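Hypothetical protein (Bacteroides fragilis, PDB 4I17) is of unknown function but belongs to the tetratricopeptide (TPR) repeat proteins, whose stacked helical hairpins commonly serve as scaffolds for binding other proteins. Local coordinates at residues Arg172-Leu177 / Glu183-Glu188. Sequence-based numbering, arbitrary orientation.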
ATOM      1  N   ARG A 172      15.825 -21.849  18.977  1.00 19.46           N
ATOM      2  CA  ARG A 172      15.188 -23.167  19.027  1.00 20.04           C
ATOM      3  C   ARG A 172      16.106 -24.213  18.397  1.00 27.14           C
ATOM      4  O   ARG A 172      16.407 -25.212  19.039  1.00 27.26           O
ATOM      5  CB  ARG A 172      13.848 -23.131  18.285  1.00 20.50           C
ATOM      6  CG  ARG A 172      13.190 -24.484  18.065  1.00 25.53           C
ATOM      7  CD  ARG A 172      11.868 -24.399  17.302  1.00 27.54           C
ATOM      8  NE  ARG A 172      11.949 -23.759  15.982  1.00 27.71           N
ATOM      9  CZ  ARG A 172      12.258 -24.397  14.857  1.00 44.14           C
ATOM     10  NH1 ARG A 172      12.508 -25.699  14.871  1.00 35.33           N
ATOM     11  NH2 ARG A 172      12.289 -23.748  13.707  1.00 44.30           N
ATOM     12  N   LYS A 173      16.564 -23.962  17.162  1.00 24.37           N
ATOM     13  CA  LYS A 173      17.412 -24.908  16.421  1.00 26.42           C
ATOM     14  C   LYS A 173      18.823 -25.042  17.008  1.00 31.69           C
ATOM     15  O   LYS A 173      19.501 -26.033  16.729  1.00 32.15           O
ATOM     16  CB  LYS A 173      17.493 -24.502  14.942  1.00 29.87           C
ATOM     17  CG  LYS A 173      16.208 -24.778  14.163  1.00 40.30           C
ATOM     18  CD  LYS A 173      16.058 -23.814  12.982  1.00 51.39           C
ATOM     19  CE  LYS A 173      16.242 -24.471  11.643  1.00 64.95           C
ATOM     20  NZ  LYS A 173      17.668 -24.581  11.263  1.00 76.29           N
ATOM     21  N   ALA A 174      19.261 -24.085  17.829  1.00 27.47           N
ATOM     22  CA  ALA A 174      20.607 -24.110  18.402  1.00 27.98           C
ATOM     23  C   ALA A 174      20.703 -24.901  19.706  1.00 29.88           C
ATOM     24  O   ALA A 174      21.798 -25.313  20.075  1.00 28.48           O
ATOM     25  CB  ALA A 174      21.098 -22.689  18.640  1.00 28.18           C
ATOM     26  N   THR A 175      19.599 -25.067  20.443  1.00 25.39           N
ATOM     27  CA  THR A 175      19.637 -25.771  21.730  1.00 24.32           C
ATOM     28  C   THR A 175      20.336 -27.149  21.651  1.00 25.85           C
ATOM     29  O   THR A 175      21.210 -27.405  22.472  1.00 24.27           O
ATOM     30  CB  THR A 175      18.206 -25.906  22.287  1.00 35.60           C
ATOM     31  OG1 THR A 175      17.684 -24.591  22.447  1.00 38.05           O
ATOM     32  CG2 THR A 175      18.152 -26.679  23.600  1.00 34.75           C
ATOM     33  N   PRO A 176      19.976 -28.050  20.703  1.00 23.08           N
ATOM     34  CA  PRO A 176      20.624 -29.365  20.656  1.00 23.89           C
ATOM     35  C   PRO A 176      22.120 -29.324  20.333  1.00 28.58           C
ATOM     36  O   PRO A 176      22.826 -30.310  20.523  1.00 32.03           O
ATOM     37  CB  PRO A 176      19.879 -30.071  19.517  1.00 25.69           C
ATOM     38  CG  PRO A 176      18.634 -29.318  19.331  1.00 30.37           C
ATOM     39  CD  PRO A 176      18.954 -27.922  19.641  1.00 25.81           C
ATOM     40  N   LEU A 177      22.607 -28.181  19.844  1.00 23.37           N
ATOM     41  CA  LEU A 177      24.002 -28.042  19.430  1.00 22.59           C
ATOM     42  C   LEU A 177      24.916 -27.715  20.581  1.00 25.72           C
ATOM     43  O   LEU A 177      26.122 -27.846  20.433  1.00 26.12           O
ATOM     44  CB  LEU A 177      24.119 -26.909  18.381  1.00 22.57           C
ATOM     45  CG  LEU A 177      23.219 -26.981  17.140  1.00 28.36           C
ATOM     46  CD1 LEU A 177      23.357 -25.713  16.292  1.00 28.54           C
ATOM     47  CD2 LEU A 177      23.538 -28.204  16.302  1.00 31.47           C
ATOM     48  N   GLU A 183      30.832 -25.302  17.640  1.00 28.73           N
ATOM     49  CA  GLU A 183      31.163 -24.423  16.502  1.00 30.07           C
ATOM     50  C   GLU A 183      29.868 -23.835  15.897  1.00 29.47           C
ATOM     51  O   GLU A 183      29.730 -22.616  15.718  1.00 27.00           O
ATOM     52  CB  GLU A 183      31.963 -25.278  15.451  1.00 33.96           C
ATOM     53  CG  GLU A 183      31.758 -24.995  13.958  1.00 53.54           C
ATOM     54  CD  GLU A 183      30.741 -25.766  13.124  1.00 81.74           C
ATOM     55  OE1 GLU A 183      30.812 -27.016  13.080  1.00 62.24           O
ATOM     56  OE2 GLU A 183      29.960 -25.103  12.402  1.00 78.97           O
ATOM     57  N   LYS A 184      28.907 -24.717  15.599  1.00 22.62           N
ATOM     58  CA  LYS A 184      27.641 -24.310  15.009  1.00 19.86           C
ATOM     59  C   LYS A 184      26.783 -23.607  16.046  1.00 20.29           C
ATOM     60  O   LYS A 184      26.111 -22.637  15.731  1.00 20.54           O
ATOM     61  CB  LYS A 184      26.916 -25.531  14.426  1.00 22.10           C
ATOM     62  CG  LYS A 184      25.726 -25.084  13.590  1.00 22.34           C
ATOM     63  CD  LYS A 184      25.189 -26.159  12.674  1.00 32.75           C
ATOM     64  CE  LYS A 184      24.039 -25.566  11.897  1.00 40.59           C
ATOM     65  NZ  LYS A 184      23.300 -26.582  11.112  1.00 46.57           N
ATOM     66  N   TYR A 185      26.844 -24.055  17.310  1.00 17.02           N
ATOM     67  CA  TYR A 185      26.103 -23.373  18.382  1.00 16.34           C
ATOM     68  C   TYR A 185      26.528 -21.895  18.483  1.00 20.15           C
ATOM     69  O   TYR A 185      25.663 -21.031  18.616  1.00 20.01           O
ATOM     70  CB  TYR A 185      26.388 -24.064  19.730  1.00 21.20           C
ATOM     71  CG  TYR A 185      25.692 -23.396  20.895  1.00 26.66           C
ATOM     72  CD1 TYR A 185      24.333 -23.577  21.114  1.00 28.64           C
ATOM     73  CD2 TYR A 185      26.410 -22.664  21.832  1.00 30.89           C
ATOM     74  CE1 TYR A 185      23.692 -22.994  22.206  1.00 31.06           C
ATOM     75  CE2 TYR A 185      25.784 -22.098  22.941  1.00 32.98           C
ATOM     76  CZ  TYR A 185      24.426 -22.262  23.122  1.00 40.45           C
ATOM     77  OH  TYR A 185      23.815 -21.690  24.208  1.00 46.11           O
ATOM     78  N   ALA A 186      27.846 -21.605  18.416  1.00 19.40           N
ATOM     79  CA  ALA A 186      28.295 -20.197  18.511  1.00 18.84           C
ATOM     80  C   ALA A 186      27.785 -19.394  17.310  1.00 21.62           C
ATOM     81  O   ALA A 186      27.352 -18.246  17.478  1.00 19.00           O
ATOM     82  CB  ALA A 186      29.808 -20.130  18.611  1.00 19.98           C
ATOM     83  N   SER A 187      27.797 -20.010  16.107  1.00 19.08           N
ATOM     84  CA  SER A 187      27.307 -19.362  14.880  0.50 18.89           C
ATOM     85  C   SER A 187      25.826 -19.026  15.009  1.00 22.67           C
ATOM     86  O   SER A 187      25.417 -17.892  14.733  1.00 20.16           O
ATOM     87  CB  SER A 187      27.549 -20.269  13.677  0.50 22.22           C
ATOM     88  OG  SER A 187      27.099 -19.668  12.474  0.50 22.79           O
ATOM     89  N   GLU A 188      25.028 -20.006  15.440  1.00 18.52           N
ATOM     90  CA  GLU A 188      23.583 -19.788  15.574  1.00 18.71           C
ATOM     91  C   GLU A 188      23.248 -18.794  16.664  1.00 20.70           C
ATOM     92  O   GLU A 188      22.364 -17.972  16.448  1.00 18.58           O
ATOM     93  CB  GLU A 188      22.864 -21.129  15.802  1.00 20.63           C
ATOM     94  CG  GLU A 188      22.977 -22.049  14.588  1.00 26.83           C
ATOM     95  CD  GLU A 188      22.657 -21.427  13.239  1.00 47.62           C
ATOM     96  OE1 GLU A 188      21.513 -20.957  13.056  1.00 39.61           O
ATOM     97  OE2 GLU A 188      23.561 -21.381  12.375  1.00 46.43           O
TER
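L177 and Y185 meet at the turn end of a helical hairpin in this TPR-repeat protein, where helix 149-174 gives way to a short connection and the chain returns as helix 182-209. Their CA atoms lie 5.2 Å apart, and CB of L177 rests 3.9 Å from CB of Y185. With L177 CG anti to its carbonyl carbon (chi1 -54°), CD1 extends to the face of the returning helix formed by K184 and E188. There it touches K184 CG at 3.6 Å and approaches E188 CG more loosely, at 4.1 Å. The K184 chain crosses the leucine obliquely and then runs on extended, so its aliphatic part packs here while NZ lies farther out. One turn back, the buried A174 presents CB to CB of E188 at 3.7 Å. Y185 has CG anti to the backbone N (chi1 178°), which carries the ring toward the A174 carbonyl. No hydrogen bond joins the two segments; the contact is mainly apolar packing on the surface, far from the centre of the chain. S180 OG hydrogen-bonds P176 O in the connection, and N181 OD1 accepts a hydrogen bond from the backbone N of K184 at the start of the returning helix. A174 O accepts a hydrogen bond from L177 N at 3.0 Å, and it also sits in the plane of the tyrosine ring, at the edge, 3.2 Å from Y185 CD1.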